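Local coordinates for protein Plm1 (Streptomyces sp. HK803, PDB 4HXY) that probably catalyses the NADPH-dependent reduction of a beta-keto intermediate, serving as the ketoreductase of the first module in phoslactomycin biosynthesis, at residues T20-G32 / L41-T55. Sequence-based numbering, arbitrary orientation.
Sequences TADRVPGNWLLLG and LFDDPLTAASWDRST
Leu46 joins strand 28-32 through both of its backbone polar atoms: its N donates to Trp28 O (2.7 Å) and its O accepts from Leu30 N (2.9 Å). Bonding to the residues flanking Leu29 defines a single parallel bridge. Farther back, Val24 N donates to Leu41 O in a nearly straight bond (172°).

The charged pair is Arg23 NH1 and Asp43 OD2, 2.8 Å apart; the oxygen is met from above the carboxylate plane. Between these bonded places one water donates to both Asn27 OD1 and Asp44 O, and another to both Gly26 O and Asp43 O.

Apolar contacts centre on Phe42. Its CE1 lies 3.5 Å from Trp28 CG, over one indole face that Val24 CG1 also touches, and the rings meet obliquely, with planes at 41°. Leu30 CD1 sits over a Phe42 face, 4.2 Å from the centroid, while Leu41 CB packs on the opposite face. With CG anti to the backbone N (chi1 169°), Leu29 sends CD2 over the Trp51 ring in a CH-pi contact.

Leu29 and Leu31 bond with strand 59-63, so Leu46 borders the other edge of strand 28-32. This is consistent with the edge of the Rossmann-like structural subdomain of modular ketoreductases, distinct from the NADPH-binding half.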
loop_
_atom_site.group_PDB
_atom_site.type_symbol
_atom_site.label_atom_id
_atom_site.label_comp_id
_atom_site.label_asym_id
_atom_site.label_seq_id
_atom_site.Cartn_x
_atom_site.Cartn_y
_atom_site.Cartn_z
ATOM N N THR A 20 -25.768 2.784 -16.330
ATOM C CA THR A 20 -25.073 3.847 -17.049
ATOM C C THR A 20 -26.025 4.986 -17.463
ATOM O O THR A 20 -27.113 4.741 -18.005
ATOM C CB THR A 20 -24.335 3.282 -18.294
ATOM O OG1 THR A 20 -25.186 3.333 -19.449
ATOM C CG2 THR A 20 -23.873 1.832 -18.038
ATOM N N ALA A 21 -25.600 6.223 -17.206
ATOM C CA ALA A 21 -26.392 7.431 -17.494
ATOM C C ALA A 21 -25.634 8.358 -18.436
ATOM O O ALA A 21 -24.463 8.135 -18.721
ATOM C CB ALA A 21 -26.720 8.164 -16.193
ATOM N N ASP A 22 -26.304 9.402 -18.916
ATOM C CA ASP A 22 -25.681 10.367 -19.843
ATOM C C ASP A 22 -25.193 11.645 -19.149
ATOM O O ASP A 22 -24.398 12.403 -19.709
ATOM C CB ASP A 22 -26.653 10.735 -20.977
ATOM C CG ASP A 22 -27.763 11.677 -20.525
ATOM O OD1 ASP A 22 -28.546 11.292 -19.622
ATOM O OD2 ASP A 22 -27.859 12.797 -21.082
ATOM N N ARG A 23 -25.686 11.879 -17.937
ATOM C CA ARG A 23 -25.318 13.051 -17.150
ATOM C C ARG A 23 -25.557 12.723 -15.683
ATOM O O ARG A 23 -26.122 11.678 -15.363
ATOM C CB ARG A 23 -26.147 14.267 -17.567
ATOM C CG ARG A 23 -27.664 14.095 -17.387
ATOM C CD ARG A 23 -28.455 15.298 -17.929
ATOM N NE ARG A 23 -28.290 16.483 -17.087
ATOM C CZ ARG A 23 -28.920 16.692 -15.928
ATOM N NH1 ARG A 23 -28.682 17.803 -15.234
ATOM N NH2 ARG A 23 -29.779 15.796 -15.446
ATOM N N VAL A 24 -25.115 13.612 -14.799
ATOM C CA VAL A 24 -25.297 13.431 -13.357
ATOM C C VAL A 24 -26.096 14.623 -12.850
ATOM O O VAL A 24 -25.624 15.752 -12.909
ATOM C CB VAL A 24 -23.949 13.351 -12.602
ATOM C CG1 VAL A 24 -24.190 13.109 -11.124
ATOM C CG2 VAL A 24 -23.063 12.259 -13.190
ATOM N N PRO A 25 -27.325 14.383 -12.370
ATOM C CA PRO A 25 -28.117 15.525 -11.953
ATOM C C PRO A 25 -27.685 16.063 -10.610
ATOM O O PRO A 25 -27.140 15.313 -9.788
ATOM C CB PRO A 25 -29.527 14.945 -11.841
ATOM C CG PRO A 25 -29.310 13.537 -11.452
ATOM C CD PRO A 25 -28.032 13.111 -12.151
ATOM N N GLY A 26 -27.954 17.346 -10.397
ATOM C CA GLY A 26 -27.825 17.967 -9.088
ATOM C C GLY A 26 -26.745 19.031 -9.044
ATOM O O GLY A 26 -26.178 19.426 -10.068
ATOM N N ASN A 27 -26.466 19.481 -7.829
ATOM C CA ASN A 27 -25.528 20.544 -7.559
ATOM C C ASN A 27 -24.262 19.909 -6.974
ATOM O O ASN A 27 -24.211 19.636 -5.781
ATOM C CB ASN A 27 -26.172 21.495 -6.552
ATOM C CG ASN A 27 -25.341 22.726 -6.260
ATOM O OD1 ASN A 27 -24.443 23.108 -7.020
ATOM N ND2 ASN A 27 -25.655 23.374 -5.138
ATOM N N TRP A 28 -23.260 19.666 -7.819
ATOM C CA TRP A 28 -22.057 18.953 -7.391
ATOM C C TRP A 28 -20.885 19.880 -7.183
ATOM O O TRP A 28 -20.746 20.882 -7.876
ATOM C CB TRP A 28 -21.693 17.811 -8.367
ATOM C CG TRP A 28 -22.553 16.610 -8.176
ATOM C CD1 TRP A 28 -23.902 16.521 -8.405
ATOM C CD2 TRP A 28 -22.137 15.320 -7.722
ATOM N NE1 TRP A 28 -24.350 15.255 -8.109
ATOM C CE2 TRP A 28 -23.286 14.500 -7.680
ATOM C CE3 TRP A 28 -20.898 14.771 -7.350
ATOM C CZ2 TRP A 28 -23.231 13.166 -7.294
ATOM C CZ3 TRP A 28 -20.854 13.464 -6.951
ATOM C CH2 TRP A 28 -22.014 12.672 -6.923
ATOM N N LEU A 29 -20.030 19.505 -6.241
ATOM C CA LEU A 29 -18.807 20.225 -5.943
ATOM C C LEU A 29 -17.638 19.421 -6.528
ATOM O O LEU A 29 -17.512 18.248 -6.269
ATOM C CB LEU A 29 -18.632 20.359 -4.436
ATOM C CG LEU A 29 -17.278 20.857 -3.944
ATOM C CD1 LEU A 29 -17.072 22.301 -4.347
ATOM C CD2 LEU A 29 -17.204 20.698 -2.460
ATOM N N LEU A 30 -16.812 20.070 -7.333
ATOM C CA LEU A 30 -15.709 19.388 -7.977
ATOM C C LEU A 30 -14.426 19.900 -7.361
ATOM O O LEU A 30 -14.197 21.090 -7.337
ATOM C CB LEU A 30 -15.739 19.654 -9.485
ATOM C CG LEU A 30 -16.601 18.749 -10.356
ATOM C CD1 LEU A 30 -17.813 18.193 -9.671
ATOM C CD2 LEU A 30 -16.922 19.370 -11.680
ATOM N N LEU A 31 -13.604 18.974 -6.870
ATOM C CA LEU A 31 -12.359 19.311 -6.201
ATOM C C LEU A 31 -11.161 18.608 -6.826
ATOM O O LEU A 31 -11.313 17.634 -7.516
ATOM C CB LEU A 31 -12.413 18.949 -4.715
ATOM C CG LEU A 31 -13.550 19.603 -3.946
ATOM C CD1 LEU A 31 -13.620 19.053 -2.556
ATOM C CD2 LEU A 31 -13.339 21.092 -3.921
ATOM N N GLY A 32 -9.981 19.164 -6.582
ATOM C CA GLY A 32 -8.755 18.601 -7.129
ATOM C C GLY A 32 -8.698 18.919 -8.603
ATOM O O GLY A 32 -8.950 20.061 -9.010
ATOM N N LEU A 41 -20.323 16.328 -17.267
ATOM C CA LEU A 41 -21.433 15.505 -16.795
ATOM C C LEU A 41 -22.398 16.295 -15.907
ATOM O O LEU A 41 -23.535 15.871 -15.696
ATOM C CB LEU A 41 -20.916 14.290 -16.021
ATOM C CG LEU A 41 -20.264 13.184 -16.852
ATOM C CD1 LEU A 41 -19.591 12.175 -15.931
ATOM C CD2 LEU A 41 -21.298 12.483 -17.736
ATOM N N PHE A 42 -21.920 17.428 -15.398
ATOM C CA PHE A 42 -22.598 18.211 -14.385
ATOM C C PHE A 42 -23.056 19.531 -14.972
ATOM O O PHE A 42 -22.348 20.152 -15.758
ATOM C CB PHE A 42 -21.650 18.497 -13.219
ATOM C CG PHE A 42 -21.038 17.262 -12.642
ATOM C CD1 PHE A 42 -21.722 16.530 -11.688
ATOM C CD2 PHE A 42 -19.795 16.814 -13.068
ATOM C CE1 PHE A 42 -21.179 15.364 -11.180
ATOM C CE2 PHE A 42 -19.241 15.665 -12.545
ATOM C CZ PHE A 42 -19.924 14.942 -11.598
ATOM N N ASP A 43 -24.254 19.951 -14.588
ATOM C CA ASP A 43 -24.731 21.264 -14.963
ATOM C C ASP A 43 -24.306 22.218 -13.853
ATOM O O ASP A 43 -24.639 22.012 -12.688
ATOM C CB ASP A 43 -26.257 21.253 -15.145
ATOM C CG ASP A 43 -26.695 20.544 -16.427
ATOM O OD1 ASP A 43 -25.886 20.414 -17.376
ATOM O OD2 ASP A 43 -27.860 20.110 -16.495
ATOM N N ASP A 44 -23.548 23.236 -14.233
ATOM C CA ASP A 44 -23.134 24.303 -13.345
ATOM C C ASP A 44 -22.501 23.831 -12.032
ATOM O O ASP A 44 -22.885 24.282 -10.951
ATOM C CB ASP A 44 -24.340 25.210 -13.080
ATOM C CG ASP A 44 -24.947 25.738 -14.374
ATOM O OD1 ASP A 44 -26.012 25.244 -14.794
ATOM O OD2 ASP A 44 -24.325 26.630 -14.980
ATOM N N PRO A 45 -21.498 22.946 -12.132
ATOM C CA PRO A 45 -20.856 22.452 -10.918
ATOM C C PRO A 45 -20.105 23.528 -10.159
ATOM O O PRO A 45 -19.641 24.510 -10.748
ATOM C CB PRO A 45 -19.876 21.399 -11.448
ATOM C CG PRO A 45 -19.526 21.856 -12.823
ATOM C CD PRO A 45 -20.820 22.471 -13.355
ATOM N N LEU A 46 -19.980 23.325 -8.851
ATOM C CA LEU A 46 -19.239 24.220 -7.968
ATOM C C LEU A 46 -17.753 23.862 -7.939
ATOM O O LEU A 46 -17.375 22.752 -8.277
ATOM C CB LEU A 46 -19.775 24.124 -6.544
ATOM C CG LEU A 46 -21.272 24.309 -6.307
ATOM C CD1 LEU A 46 -21.637 24.083 -4.847
ATOM C CD2 LEU A 46 -21.704 25.716 -6.766
ATOM N N THR A 47 -16.930 24.820 -7.541
ATOM C CA THR A 47 -15.507 24.592 -7.243
ATOM C C THR A 47 -15.239 25.037 -5.815
ATOM O O THR A 47 -16.116 25.616 -5.156
ATOM C CB THR A 47 -14.573 25.406 -8.180
ATOM O OG1 THR A 47 -14.742 26.808 -7.914
ATOM C CG2 THR A 47 -14.859 25.126 -9.635
ATOM N N ALA A 48 -14.025 24.793 -5.327
ATOM C CA ALA A 48 -13.649 25.232 -3.998
ATOM C C ALA A 48 -13.790 26.764 -3.887
ATOM O O ALA A 48 -14.160 27.286 -2.840
ATOM C CB ALA A 48 -12.222 24.808 -3.671
ATOM N N ALA A 49 -13.521 27.459 -4.976
ATOM C CA ALA A 49 -13.590 28.931 -4.980
ATOM C C ALA A 49 -15.023 29.458 -5.012
ATOM O O ALA A 49 -15.333 30.432 -4.327
ATOM C CB ALA A 49 -12.789 29.494 -6.140
ATOM N N SER A 50 -15.895 28.810 -5.781
ATOM C CA SER A 50 -17.275 29.297 -5.986
ATOM C C SER A 50 -18.304 28.803 -4.962
ATOM O O SER A 50 -19.374 29.393 -4.816
ATOM C CB SER A 50 -17.752 28.934 -7.390
ATOM O OG SER A 50 -18.011 27.542 -7.519
ATOM N N TRP A 51 -17.991 27.712 -4.266
ATOM C CA TRP A 51 -18.915 27.111 -3.308
ATOM C C TRP A 51 -19.221 28.071 -2.156
ATOM O O TRP A 51 -18.313 28.547 -1.479
ATOM C CB TRP A 51 -18.305 25.811 -2.769
ATOM C CG TRP A 51 -19.093 25.076 -1.738
ATOM C CD1 TRP A 51 -20.456 25.031 -1.595
ATOM C CD2 TRP A 51 -18.557 24.204 -0.743
ATOM N NE1 TRP A 51 -20.789 24.215 -0.539
ATOM C CE2 TRP A 51 -19.642 23.683 -0.009
ATOM C CE3 TRP A 51 -17.260 23.814 -0.397
ATOM C CZ2 TRP A 51 -19.468 22.804 1.056
ATOM C CZ3 TRP A 51 -17.088 22.936 0.660
ATOM C CH2 TRP A 51 -18.183 22.450 1.381
ATOM N N ASP A 52 -20.503 28.356 -1.963
ATOM C CA ASP A 52 -20.979 28.997 -0.740
ATOM C C ASP A 52 -21.155 27.880 0.290
ATOM O O ASP A 52 -22.080 27.066 0.173
ATOM C CB ASP A 52 -22.312 29.711 -0.991
ATOM C CG ASP A 52 -22.840 30.429 0.248
ATOM O OD1 ASP A 52 -23.437 31.521 0.088
ATOM O OD2 ASP A 52 -22.659 29.911 1.375
ATOM N N ARG A 53 -20.283 27.856 1.296
ATOM C CA ARG A 53 -20.228 26.762 2.272
ATOM C C ARG A 53 -21.515 26.534 3.076
ATOM O O ARG A 53 -21.640 25.514 3.770
ATOM C CB ARG A 53 -19.041 26.944 3.229
ATOM C CG ARG A 53 -17.766 26.204 2.804
ATOM C CD ARG A 53 -17.111 26.838 1.605
ATOM N NE ARG A 53 -15.800 26.252 1.322
ATOM C CZ ARG A 53 -15.075 26.510 0.238
ATOM N NH1 ARG A 53 -15.514 27.361 -0.692
ATOM N NH2 ARG A 53 -13.902 25.914 0.077
ATOM N N SER A 54 -22.461 27.465 2.989
ATOM C CA SER A 54 -23.772 27.279 3.615
ATOM C C SER A 54 -24.679 26.332 2.815
ATOM O O SER A 54 -25.570 25.713 3.381
ATOM C CB SER A 54 -24.454 28.630 3.873
ATOM O OG SER A 54 -24.796 29.292 2.672
ATOM N N THR A 55 -24.445 26.212 1.511
ATOM C CA THR A 55 -25.192 25.271 0.671
ATOM C C THR A 55 -24.554 23.874 0.745
ATOM O O THR A 55 -23.324 23.754 0.718
ATOM C CB THR A 55 -25.228 25.737 -0.790
ATOM O OG1 THR A 55 -25.968 26.962 -0.884
ATOM C CG2 THR A 55 -25.890 24.679 -1.684
HETATM O O HOH W 1 -25.733 18.447 -12.619
HETATM O O HOH W 2 -23.528 20.248 -10.586
HETATM O O HOH W 3 -27.209 21.668 -11.673
HETATM O O HOH W 4 -24.840 24.510 -9.204
HETATM O O HOH W 5 -12.244 23.056 -6.685
#